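Side-chain contacts in virulence sensor protein BvgS (Bordetella pertussis, PDB 6ZJ8), which senses signals as a virulence-controlling histidine kinase, its PAS domain probably relaying them towards the kinase domain: residues Arg146-His149 against Asp150-Ser154; Leu47-Asn50 against Asp51-Asp55; Leu23-Met26 against Arg27-Asp31. One frame throughout, in Å; residues are numbered along the deposited sequence.

How the interactions relate
Along the chain the order is interaction 3, interaction 2, interaction 1. Interaction 3 lies on helix 17-31, interaction 2 where strand 46-49 of the five-stranded antiparallel PAS sheet passes into helix 51-57, and interaction 1 on helix 138-155, which follows strand 128-137. Interactions 2 and 3 touch, their centres about 12 Å apart: Asp51 N probably donates a hydrogen bond to Ile30 O, and Met26 and Leu29 rest on Leu48. Interaction 1 stands apart, its nearest atoms about 17 Å from interaction 2 and about 22 Å from interaction 3. The PAS core thus has a helix at each end, consistent with a module that passes signals along the chain.

Interaction 1 (Arg146-His149 against Asp150-Ser154); sequences RKLH and DLKES. Unlike the reference sequence in segment 150-154: Leu151 (reference Ala).
Arg146 and Asp150, one helical turn apart, meet by side chain as well as by backbone. The nearest side-chain approach is made by the aliphatic part of the arginine, whose CD lies 3.3 Å from Asp150 OD2. The charged end is looser: Arg146 NH1 to Asp150 OD2 is a long salt bridge of 3.7 Å, with the oxygen at the edge of the guanidinium and near its plane. The guanidinium and carboxylate planes are turned 62° apart, so the two groups do not form a flat, two-pronged pair. An arginine and an aspartate suit this i to i+4 spacing because opposite charges can reach each other along an exposed helix face.

The arginine gets there by bending at chi2 (-95°) and chi3 (-57°), which brings its end round beside the carboxylate. One face of its guanidinium then lies over Lys147 CG. Glu143, on the preceding turn, makes weak, long ion pairs with both Arg146 and Lys147, so Arg146 has an acid on the turn before it and another on the turn after.

Beneath these side chains run the helical backbone bonds. Asp150 N donates to Arg146 O at 2.9 Å, Lys152 N to Leu148 O at 3.0 Å and Glu153 N to His149 O at 3.0 Å, whereas Leu151 N is shared weakly between Lys147 O and Leu148 O. Leu148 CD1 also comes within 4.5 Å of Lys152 CG, a loose apolar contact. Backbone bonding from i to i+4 with loose ion pairs on the outside is typical of a solvent-exposed alpha-helix, here the one that follows the last strand of the PAS core.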
loop_
_atom_site.group_PDB
_atom_site.type_symbol
_atom_site.label_atom_id
_atom_site.label_comp_id
_atom_site.label_asym_id
_atom_site.label_seq_id
_atom_site.Cartn_x
_atom_site.Cartn_y
_atom_site.Cartn_z
ATOM N N ARG A 146 -1.454 -17.587 -16.029
ATOM C CA ARG A 146 -2.282 -17.757 -17.218
ATOM C C ARG A 146 -1.445 -17.652 -18.488
ATOM O O ARG A 146 -1.630 -18.435 -19.428
ATOM C CB ARG A 146 -3.405 -16.717 -17.217
ATOM C CG ARG A 146 -4.542 -16.995 -18.198
ATOM C CD ARG A 146 -4.357 -16.260 -19.514
ATOM N NE ARG A 146 -4.229 -14.816 -19.331
ATOM C CZ ARG A 146 -4.037 -13.950 -20.321
ATOM N NH1 ARG A 146 -3.954 -14.377 -21.573
ATOM N NH2 ARG A 146 -3.927 -12.655 -20.059
ATOM N N LYS A 147 -0.508 -16.700 -18.530
ATOM C CA LYS A 147 0.313 -16.526 -19.726
ATOM C C LYS A 147 1.268 -17.697 -19.922
ATOM O O LYS A 147 1.526 -18.108 -21.059
ATOM C CB LYS A 147 1.085 -15.207 -19.643
ATOM C CG LYS A 147 0.190 -13.976 -19.726
ATOM C CD LYS A 147 0.924 -12.691 -19.372
ATOM C CE LYS A 147 -0.051 -11.526 -19.278
ATOM N NZ LYS A 147 -0.765 -11.273 -20.558
ATOM N N LEU A 148 1.801 -18.249 -18.829
ATOM C CA LEU A 148 2.705 -19.387 -18.956
ATOM C C LEU A 148 1.945 -20.647 -19.353
ATOM O O LEU A 148 2.428 -21.436 -20.173
ATOM C CB LEU A 148 3.469 -19.605 -17.649
ATOM C CG LEU A 148 4.557 -20.682 -17.664
ATOM C CD1 LEU A 148 5.593 -20.406 -18.744
ATOM C CD2 LEU A 148 5.231 -20.780 -16.305
ATOM N N HIS A 149 0.754 -20.853 -18.785
ATOM C CA HIS A 149 -0.043 -22.019 -19.152
ATOM C C HIS A 149 -0.472 -21.953 -20.613
ATOM O O HIS A 149 -0.407 -22.956 -21.332
ATOM C CB HIS A 149 -1.263 -22.133 -18.237
ATOM C CG HIS A 149 -0.923 -22.388 -16.801
ATOM N ND1 HIS A 149 0.314 -22.843 -16.395
ATOM C CD2 HIS A 149 -1.661 -22.252 -15.674
ATOM C CE1 HIS A 149 0.322 -22.976 -15.080
ATOM N NE2 HIS A 149 -0.865 -22.624 -14.619
ATOM N N ASP A 150 -0.917 -20.778 -21.071
ATOM C CA ASP A 150 -1.280 -20.626 -22.475
ATOM C C ASP A 150 -0.082 -20.839 -23.389
ATOM O O ASP A 150 -0.245 -21.272 -24.535
ATOM C CB ASP A 150 -1.880 -19.241 -22.720
ATOM C CG ASP A 150 -3.242 -19.074 -22.085
ATOM O OD1 ASP A 150 -3.721 -20.030 -21.440
ATOM O OD2 ASP A 150 -3.834 -17.984 -22.232
ATOM N N LEU A 151 1.123 -20.541 -22.904
ATOM C CA LEU A 151 2.316 -20.701 -23.730
ATOM C C LEU A 151 2.652 -22.175 -23.918
ATOM O O LEU A 151 2.726 -22.667 -25.050
ATOM C CB LEU A 151 3.489 -19.947 -23.100
ATOM C CG LEU A 151 4.816 -19.986 -23.860
ATOM C CD1 LEU A 151 4.656 -19.506 -25.292
ATOM C CD2 LEU A 151 5.849 -19.144 -23.125
ATOM N N LYS A 152 2.850 -22.902 -22.814
ATOM C CA LYS A 152 3.166 -24.323 -22.916
ATOM C C LYS A 152 2.069 -25.079 -23.655
ATOM O O LYS A 152 2.353 -25.994 -24.435
ATOM C CB LYS A 152 3.375 -24.919 -21.523
ATOM C CG LYS A 152 4.496 -24.268 -20.723
ATOM C CD LYS A 152 4.696 -24.957 -19.378
ATOM C CE LYS A 152 5.317 -26.341 -19.538
ATOM N NZ LYS A 152 5.375 -27.085 -18.250
ATOM N N GLU A 153 0.808 -24.708 -23.422
ATOM C CA GLU A 153 -0.293 -25.341 -24.140
ATOM C C GLU A 153 -0.172 -25.107 -25.640
ATOM O O GLU A 153 -0.383 -26.026 -26.441
ATOM C CB GLU A 153 -1.628 -24.808 -23.619
ATOM C CG GLU A 153 -2.839 -25.630 -24.036
ATOM C CD GLU A 153 -4.148 -24.998 -23.602
ATOM O OE1 GLU A 153 -4.276 -23.761 -23.707
ATOM O OE2 GLU A 153 -5.047 -25.739 -23.151
ATOM N N SER A 154 0.173 -23.881 -26.039
ATOM C CA SER A 154 0.350 -23.579 -27.453
ATOM C C SER A 154 1.504 -24.360 -28.069
ATOM O O SER A 154 1.524 -24.555 -29.289
ATOM C CB SER A 154 0.580 -22.078 -27.639
ATOM O OG SER A 154 0.786 -21.755 -29.003
#

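Interaction 2 (Leu47-Asn50 against Asp51-Asp55)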
loop_
_atom_site.group_PDB
_atom_site.type_symbol
_atom_site.label_atom_id
_atom_site.label_comp_id
_atom_site.label_asym_id
_atom_site.label_seq_id
_atom_site.Cartn_x
_atom_site.Cartn_y
_atom_site.Cartn_z
ATOM N N LEU A 47 3.354 8.373 6.666
ATOM C CA LEU A 47 4.753 8.529 7.042
ATOM C C LEU A 47 5.715 7.878 6.062
ATOM O O LEU A 47 6.826 8.383 5.873
ATOM C CB LEU A 47 4.994 7.930 8.430
ATOM C CG LEU A 47 4.049 8.419 9.525
ATOM C CD1 LEU A 47 4.410 7.769 10.846
ATOM C CD2 LEU A 47 4.094 9.932 9.629
ATOM N N LEU A 48 5.321 6.770 5.444
ATOM C CA LEU A 48 6.204 6.042 4.551
ATOM C C LEU A 48 5.370 5.332 3.500
ATOM O O LEU A 48 4.245 4.899 3.762
ATOM C CB LEU A 48 7.064 5.032 5.322
ATOM C CG LEU A 48 8.045 4.185 4.508
ATOM C CD1 LEU A 48 9.300 3.913 5.320
ATOM C CD2 LEU A 48 7.415 2.869 4.073
ATOM N N CYS A 49 5.936 5.228 2.301
ATOM C CA CYS A 49 5.343 4.438 1.231
ATOM C C CYS A 49 6.440 4.115 0.230
ATOM O O CYS A 49 7.209 5.001 -0.155
ATOM C CB CYS A 49 4.185 5.184 0.561
ATOM S SG CYS A 49 4.478 6.933 0.266
ATOM N N ASN A 50 6.522 2.850 -0.172
ATOM C CA ASN A 50 7.566 2.430 -1.090
ATOM C C ASN A 50 7.174 2.776 -2.526
ATOM O O ASN A 50 6.094 3.308 -2.794
ATOM C CB ASN A 50 7.846 0.938 -0.921
ATOM C CG ASN A 50 6.658 0.069 -1.286
ATOM O OD1 ASN A 50 5.535 0.552 -1.446
ATOM N ND2 ASN A 50 6.899 -1.231 -1.402
ATOM N N ASP A 51 8.077 2.477 -3.463
ATOM C CA ASP A 51 7.831 2.819 -4.860
ATOM C C ASP A 51 6.727 1.965 -5.469
ATOM O O ASP A 51 6.065 2.400 -6.416
ATOM C CB ASP A 51 9.116 2.666 -5.669
ATOM C CG ASP A 51 10.173 3.673 -5.279
ATOM O OD1 ASP A 51 9.855 4.615 -4.519
ATOM O OD2 ASP A 51 11.323 3.522 -5.735
ATOM N N ALA A 52 6.520 0.750 -4.956
ATOM C CA ALA A 52 5.394 -0.053 -5.420
ATOM C C ALA A 52 4.079 0.652 -5.122
ATOM O O ALA A 52 3.158 0.651 -5.947
ATOM C CB ALA A 52 5.425 -1.433 -4.767
ATOM N N TYR A 53 3.980 1.267 -3.942
ATOM C CA TYR A 53 2.826 2.094 -3.613
ATOM C C TYR A 53 2.722 3.278 -4.567
ATOM O O TYR A 53 1.707 3.460 -5.252
ATOM C CB TYR A 53 2.946 2.570 -2.162
ATOM C CG TYR A 53 1.744 3.321 -1.646
ATOM C CD1 TYR A 53 1.484 4.620 -2.054
ATOM C CD2 TYR A 53 0.876 2.735 -0.737
ATOM C CE1 TYR A 53 0.385 5.307 -1.586
ATOM C CE2 TYR A 53 -0.224 3.416 -0.261
ATOM C CZ TYR A 53 -0.465 4.700 -0.687
ATOM O OH TYR A 53 -1.559 5.382 -0.212
ATOM N N LEU A 54 3.779 4.091 -4.632
ATOM C CA LEU A 54 3.721 5.338 -5.388
ATOM C C LEU A 54 3.497 5.087 -6.875
ATOM O O LEU A 54 2.735 5.813 -7.523
ATOM C CB LEU A 54 5.010 6.130 -5.171
ATOM C CG LEU A 54 5.294 6.525 -3.720
ATOM C CD1 LEU A 54 6.674 7.146 -3.585
ATOM C CD2 LEU A 54 4.214 7.480 -3.222
ATOM N N ASP A 55 4.157 4.072 -7.437
ATOM C CA ASP A 55 4.074 3.846 -8.877
ATOM C C ASP A 55 2.735 3.254 -9.300
ATOM O O ASP A 55 2.364 3.374 -10.472
ATOM C CB ASP A 55 5.216 2.935 -9.331
ATOM C CG ASP A 55 6.558 3.648 -9.361
ATOM O OD1 ASP A 55 6.604 4.857 -9.047
ATOM O OD2 ASP A 55 7.569 2.999 -9.702
#
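Asn50 and Tyr53 are joined by a capping bond at the start of helix 51-57, and the asparagine can be followed outward from its backbone. Its CB packs against the carbonyl oxygens of Leu29 and Ile30, at the end of helix 17-31. From there CG is placed between the backbone N and the carbonyl carbon (chi1 64°), folding the amide back over the first turn of the helix. OD1 accepts from Tyr53 N at 3.0 Å; the N-H points well at the oxygen (155°), but the donor sits above the carbonyl plane, 47° out of it. The same oxygen also takes a hydrogen bond from Ile37 N. ND2 passes Ala52 CB at 3.7 Å, a methyl small enough to sit beside the amide, and donates to Thr33 OG1 and to Asn35 O. Both amide atoms of this buried side chain are therefore satisfied, and its rotation is fixed from both ends.

Asparagine at the N-cap suits the place because its short amide can take up an amide N-H that no earlier turn can serve. The helix follows directly on strand 46-49 of the PAS sheet, where Leu47 and Leu48 face Val39 in a classic beta bulge. Asn50 O accepts from Leu54 N at 3.1 Å, the i to i+4 bond that opens the helix.

One residue earlier, Cys49 turns into the core. Its CB lies over one face of the Tyr53 ring, 4.1 Å from the centroid, in a CH-pi contact. The sulfur reaches the ring only obliquely and instead presses on Leu54, SG to CD2 at 3.5 Å. Beyond them Val64 touches both Cys49 and Leu54, while the ring of Tyr53 meets that of Trp135.

Interaction 3 (Leu23-Met26 against Arg27-Asp31)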
loop_
_atom_site.group_PDB
_atom_site.type_symbol
_atom_site.label_atom_id
_atom_site.label_comp_id
_atom_site.label_asym_id
_atom_site.label_seq_id
_atom_site.Cartn_x
_atom_site.Cartn_y
_atom_site.Cartn_z
ATOM N N LEU A 23 20.232 3.853 6.186
ATOM C CA LEU A 23 19.986 4.397 4.854
ATOM C C LEU A 23 19.912 3.281 3.819
ATOM O O LEU A 23 19.005 3.255 2.978
ATOM C CB LEU A 23 21.087 5.396 4.497
ATOM C CG LEU A 23 20.854 6.279 3.272
ATOM C CD1 LEU A 23 19.676 7.212 3.497
ATOM C CD2 LEU A 23 22.111 7.074 2.935
ATOM N N GLU A 24 20.866 2.348 3.865
ATOM C CA GLU A 24 20.813 1.192 2.977
ATOM C C GLU A 24 19.533 0.399 3.200
ATOM O O GLU A 24 18.917 -0.085 2.243
ATOM C CB GLU A 24 22.045 0.312 3.198
ATOM C CG GLU A 24 23.352 0.994 2.822
ATOM C CD GLU A 24 24.572 0.314 3.413
ATOM O OE1 GLU A 24 24.421 -0.748 4.053
ATOM O OE2 GLU A 24 25.687 0.846 3.238
ATOM N N PHE A 25 19.111 0.268 4.458
ATOM C CA PHE A 25 17.859 -0.419 4.751
ATOM C C PHE A 25 16.673 0.319 4.142
ATOM O O PHE A 25 15.769 -0.306 3.575
ATOM C CB PHE A 25 17.691 -0.557 6.264
ATOM C CG PHE A 25 16.304 -0.939 6.688
ATOM C CD1 PHE A 25 15.857 -2.241 6.550
ATOM C CD2 PHE A 25 15.448 0.005 7.230
ATOM C CE1 PHE A 25 14.580 -2.594 6.941
ATOM C CE2 PHE A 25 14.170 -0.342 7.623
ATOM C CZ PHE A 25 13.736 -1.643 7.478
ATOM N N MET A 26 16.659 1.649 4.245
ATOM C CA MET A 26 15.566 2.416 3.658
ATOM C C MET A 26 15.599 2.346 2.136
ATOM O O MET A 26 14.547 2.297 1.490
ATOM C CB MET A 26 15.635 3.867 4.129
ATOM C CG MET A 26 15.459 4.039 5.631
ATOM S SD MET A 26 13.826 3.541 6.211
ATOM C CE MET A 26 12.798 4.714 5.339
ATOM N N ARG A 27 16.796 2.346 1.546
ATOM C CA ARG A 27 16.905 2.185 0.100
ATOM C C ARG A 27 16.221 0.902 -0.356
ATOM O O ARG A 27 15.481 0.900 -1.346
ATOM C CB ARG A 27 18.377 2.193 -0.312
ATOM C CG ARG A 27 18.629 2.081 -1.812
ATOM C CD ARG A 27 18.178 3.319 -2.566
ATOM N NE ARG A 27 18.987 4.492 -2.244
ATOM C CZ ARG A 27 18.713 5.722 -2.667
ATOM N NH1 ARG A 27 17.645 5.941 -3.423
ATOM N NH2 ARG A 27 19.498 6.735 -2.329
ATOM N N VAL A 28 16.445 -0.200 0.362
ATOM C CA VAL A 28 15.800 -1.458 0.001
ATOM C C VAL A 28 14.308 -1.397 0.296
ATOM O O VAL A 28 13.481 -1.847 -0.509
ATOM C CB VAL A 28 16.472 -2.629 0.741
ATOM C CG1 VAL A 28 15.773 -3.935 0.409
ATOM C CG2 VAL A 28 17.944 -2.703 0.386
ATOM N N LEU A 29 13.937 -0.840 1.450
ATOM C CA LEU A 29 12.536 -0.850 1.859
ATOM C C LEU A 29 11.670 -0.044 0.899
ATOM O O LEU A 29 10.526 -0.423 0.615
ATOM C CB LEU A 29 12.405 -0.305 3.281
ATOM C CG LEU A 29 10.982 0.005 3.748
ATOM C CD1 LEU A 29 10.098 -1.227 3.624
ATOM C CD2 LEU A 29 10.999 0.511 5.178
ATOM N N ILE A 30 12.191 1.063 0.388
ATOM C CA ILE A 30 11.414 1.990 -0.425
ATOM C C ILE A 30 11.642 1.765 -1.913
ATOM O O ILE A 30 10.690 1.723 -2.692
ATOM C CB ILE A 30 11.738 3.445 -0.014
ATOM C CG1 ILE A 30 11.131 3.731 1.362
ATOM C CG2 ILE A 30 11.225 4.421 -1.060
ATOM C CD1 ILE A 30 11.663 4.972 2.021
ATOM N N ASP A 31 12.896 1.614 -2.330
ATOM C CA ASP A 31 13.219 1.416 -3.736
ATOM C C ASP A 31 13.311 -0.051 -4.131
ATOM O O ASP A 31 13.520 -0.341 -5.313
ATOM C CB ASP A 31 14.549 2.097 -4.086
ATOM C CG ASP A 31 14.436 3.603 -4.173
ATOM O OD1 ASP A 31 13.305 4.116 -4.305
ATOM O OD2 ASP A 31 15.490 4.277 -4.122
#
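Leu23 O takes a hydrogen bond from Arg27 N at 2.8 Å, one turn further on. Three more bonds of the same helical kind follow, the last of them from Ile30 N to Met26 O at 2.9 Å. The chain of Arg27 bends at chi2 (68°) and chi3 (67°), bringing the guanidinium along the helix until NH1 donates to Asp31 OD2 at 2.8 Å. The acceptor lies in the guanidinium plane, 7° out of it, so the hydrogen bond is well directed as well as charged. Arginine suits this position because it is long enough to reach an acid four residues ahead on an exposed face. The other carboxylate oxygen, Asp31 OD1, lies close to Asp51 OD2, a like-charge approach that the arginine would probably ease.

Helix 17-31 precedes the first strand of the PAS core, and Met26 and Leu29 both rest on Leu48 of strand 46-49, which joins the helix to the sheet. This is consistent with an N-terminal flanking helix packed on the PAS sheet through one side.

Among the apolar side chains, Met26 folds tightly, all three torsions turned the same way, and carries its terminal methyl forward over the next turn. There CE meets Ile30 CD1 at 3.5 Å, the two chains crossing at a slant. A flexible thioether suits a place where it must fit both a neighbour on its own helix and a strand. Phe25 and Leu29 lie side by side and point the same way; Phe25 CE2 comes within 4.1 Å of Leu29 CD2, which approaches the ring obliquely.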